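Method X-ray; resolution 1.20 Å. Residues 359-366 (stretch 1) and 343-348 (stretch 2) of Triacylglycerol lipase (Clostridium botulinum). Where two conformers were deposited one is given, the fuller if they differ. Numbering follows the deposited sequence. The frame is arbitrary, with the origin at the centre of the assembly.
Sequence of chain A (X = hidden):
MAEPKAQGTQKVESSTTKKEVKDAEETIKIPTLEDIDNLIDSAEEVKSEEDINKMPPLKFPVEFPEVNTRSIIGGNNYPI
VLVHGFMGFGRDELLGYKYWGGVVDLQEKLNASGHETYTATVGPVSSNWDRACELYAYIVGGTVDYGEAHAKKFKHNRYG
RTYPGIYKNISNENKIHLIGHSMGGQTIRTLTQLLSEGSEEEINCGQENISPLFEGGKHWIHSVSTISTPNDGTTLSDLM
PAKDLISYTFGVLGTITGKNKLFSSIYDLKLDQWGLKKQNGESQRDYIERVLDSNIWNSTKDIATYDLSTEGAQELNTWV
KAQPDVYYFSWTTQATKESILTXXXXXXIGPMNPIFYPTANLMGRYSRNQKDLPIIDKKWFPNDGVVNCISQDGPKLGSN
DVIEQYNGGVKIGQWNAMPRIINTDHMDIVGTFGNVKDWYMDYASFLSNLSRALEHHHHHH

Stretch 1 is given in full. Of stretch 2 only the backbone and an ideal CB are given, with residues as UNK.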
# COMPACT_ATOMS: atom_id res chain seq x y z
N THR A 359 2.00 -14.99 -11.09
CA THR A 359 2.39 -13.59 -11.07
C THR A 359 3.89 -13.47 -10.80
O THR A 359 4.58 -12.70 -11.47
CB THR A 359 1.57 -12.81 -10.03
OG1 THR A 359 1.64 -13.48 -8.77
CG2 THR A 359 0.11 -12.73 -10.47
N ALA A 360 4.40 -14.23 -9.83
CA ALA A 360 5.83 -14.24 -9.54
C ALA A 360 6.63 -14.71 -10.75
O ALA A 360 7.66 -14.16 -11.07
CB ALA A 360 6.12 -15.13 -8.36
N ASN A 361 6.14 -15.75 -11.41
CA ASN A 361 6.89 -16.33 -12.52
C ASN A 361 6.86 -15.41 -13.74
O ASN A 361 7.86 -15.28 -14.44
CB ASN A 361 6.40 -17.75 -12.81
CG ASN A 361 6.66 -18.69 -11.62
OD1 ASN A 361 7.50 -18.40 -10.76
ND2 ASN A 361 5.92 -19.80 -11.56
N LEU A 362 5.74 -14.74 -14.00
CA LEU A 362 5.72 -13.79 -15.11
C LEU A 362 6.59 -12.56 -14.85
O LEU A 362 7.35 -12.16 -15.72
CB LEU A 362 4.29 -13.39 -15.50
CG LEU A 362 3.48 -14.46 -16.26
CD1 LEU A 362 2.24 -13.86 -16.86
CD2 LEU A 362 4.29 -15.18 -17.36
N MET A 363 6.50 -11.97 -13.67
CA MET A 363 7.41 -10.88 -13.34
C MET A 363 8.86 -11.35 -13.38
O MET A 363 9.76 -10.61 -13.76
CB MET A 363 7.13 -10.34 -11.94
CG MET A 363 6.01 -9.32 -11.86
SD MET A 363 5.89 -8.59 -10.19
CE MET A 363 5.12 -9.95 -9.44
N GLY A 364 9.08 -12.60 -12.99
CA GLY A 364 10.42 -13.16 -12.87
C GLY A 364 11.12 -13.40 -14.20
O GLY A 364 12.29 -13.80 -14.21
N ARG A 365 10.43 -13.15 -15.30
CA ARG A 365 11.06 -13.24 -16.62
C ARG A 365 10.68 -12.09 -17.54
O ARG A 365 10.91 -12.15 -18.75
CB ARG A 365 10.70 -14.57 -17.29
CG ARG A 365 9.23 -14.71 -17.68
CD ARG A 365 8.91 -16.15 -18.05
NE ARG A 365 9.15 -17.01 -16.89
CZ ARG A 365 9.39 -18.31 -16.95
NH1 ARG A 365 9.42 -18.93 -18.12
NH2 ARG A 365 9.60 -18.98 -15.82
N TYR A 366 10.09 -11.05 -16.97
CA TYR A 366 9.63 -9.91 -17.76
C TYR A 366 10.70 -8.84 -17.89
O TYR A 366 11.14 -8.25 -16.90
CB TYR A 366 8.38 -9.30 -17.14
CG TYR A 366 7.80 -8.14 -17.92
CD1 TYR A 366 6.95 -8.36 -18.98
CD2 TYR A 366 8.10 -6.84 -17.60
CE1 TYR A 366 6.41 -7.30 -19.71
CE2 TYR A 366 7.57 -5.77 -18.30
CZ TYR A 366 6.73 -6.01 -19.35
OH TYR A 366 6.19 -4.94 -20.03
N UNK A 343 18.24 -18.01 -15.34
CA UNK A 343 18.42 -16.72 -14.71
C UNK A 343 17.12 -16.04 -14.31
O UNK A 343 17.14 -15.01 -13.65
CB UNK A 343 19.20 -15.80 -15.65
N UNK A 344 15.98 -16.61 -14.70
CA UNK A 344 14.69 -16.06 -14.32
C UNK A 344 14.46 -16.28 -12.83
O UNK A 344 15.02 -17.20 -12.24
CB UNK A 344 13.56 -16.69 -15.14
N UNK A 345 13.64 -15.42 -12.22
CA UNK A 345 13.18 -15.63 -10.84
C UNK A 345 11.89 -16.42 -10.84
O UNK A 345 10.99 -16.17 -11.65
CB UNK A 345 12.98 -14.30 -10.12
N UNK A 346 11.80 -17.38 -9.92
CA UNK A 346 10.63 -18.24 -9.79
C UNK A 346 10.21 -18.34 -8.33
O UNK A 346 11.00 -18.11 -7.42
CB UNK A 346 10.92 -19.63 -10.36
N UNK A 347 8.94 -18.66 -8.11
CA UNK A 347 8.43 -18.78 -6.75
C UNK A 347 9.20 -19.80 -5.92
O UNK A 347 9.52 -20.89 -6.41
CB UNK A 347 6.95 -19.16 -6.78
N UNK A 348 9.52 -19.44 -4.68
CA UNK A 348 9.97 -20.41 -3.68
C UNK A 348 8.79 -21.21 -3.18
O UNK A 348 7.82 -20.65 -2.66
CB UNK A 348 10.68 -19.71 -2.51

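Strand 345-347 runs antiparallel to helix 359-363, the axes at 177° and 6.6 Å at closest approach.

Position 343 has phi/psi of 85/-7, and an ideal CB would find nothing of stretch 1 within 5.5 Å. The partner imposes no choice, but positive phi favours glycine. The deposited residue is Gly-343.

At position 344 CA-to-CB points toward stretch 1. The ideal CB lies a tight 3.3 Å from Gly-364 O and 4.2 Å from Arg-365 CB, so a side chain that lies along the aliphatic base of the arginine would be well placed. A flat ring would suit, as would an acid answering the guanidinium or a medium-sized polar group. The residue is His-344, chi1 m. Its ring offers a face to the arginine: Arg-365 CB sits 3.4 Å from the centroid of the His-344 ring, only 8° off the normal, a CH-pi contact. His-344 ND1 lies over one face of the guanidinium.

Position 345 matters most through its main chain. Its N donates to Gly-364 O at 2.9 Å, and its O lies 3.3 Å from Gly-364 CA in a CA-H...O contact. An ideal CB on Gly-364 would come within 1.9 Å of that O, a clash, so this close approach, 4.2 Å between the CA atoms of Gly-364 and position 345, relies on the glycine. Water 1 donates to the same O and to Asn-361 O, and accepts from Arg-365 NH2, tying strand, helix and arginine together. CA-to-CB points sideways, with the ideal CB 3.9 Å from Gly-364 CA; stretch 1 sets little limit on size here, and serine, alanine, threonine or valine would be among those that suit. Ser-345, chi1 m, contributes CB, 3.9 Å from Gly-364 CA, while its OG makes no contact with stretch 1.

At position 346 CA-to-CB again points sideways, and the ideal CB is 3.7 Å from Asn-361 OD1. With strand angles of -133/156, a beta-branched residue is natural; threonine, valine or isoleucine would all serve. Val-346 is found, its CG1 4.4 Å from Arg-365 NH2, near the plane of the guanidinium at its edge.

Position 347 gives its backbone N to Asn-361 OD1 at 3.0 Å, a bond available to any residue except proline. The ideal CB lies 4.4 Å from Ala-360 CB and 4.1 Å from Asn-361 OD1, which favours a small apolar group. Ala-347 meets Ala-360, methyl to methyl.

At position 348 stretch 1 is out of reach and sets no rule; many residues would do. Gln-348 bonds elsewhere in the structure through NE2.

Stretch 2 343-348: GHSVAQ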
# COMPACT_ATOMS: atom_id res chain seq x y z
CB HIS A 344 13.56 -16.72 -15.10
CG HIS A 344 13.62 -16.46 -16.57
ND1 HIS A 344 13.16 -17.36 -17.50
CD2 HIS A 344 14.08 -15.40 -17.26
CE1 HIS A 344 13.34 -16.86 -18.71
NE2 HIS A 344 13.90 -15.67 -18.59
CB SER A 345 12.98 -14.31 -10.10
OG SER A 345 14.22 -13.71 -9.74
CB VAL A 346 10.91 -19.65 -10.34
CG1 VAL A 346 11.26 -19.56 -11.79
CG2 VAL A 346 12.03 -20.32 -9.57
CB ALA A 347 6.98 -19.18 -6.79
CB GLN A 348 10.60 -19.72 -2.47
CG GLN A 348 11.88 -18.93 -2.72
CD GLN A 348 12.31 -18.17 -1.48
OE1 GLN A 348 12.00 -16.99 -1.32
NE2 GLN A 348 12.98 -18.85 -0.59
O HOH W 1 10.15 -16.75 -14.16
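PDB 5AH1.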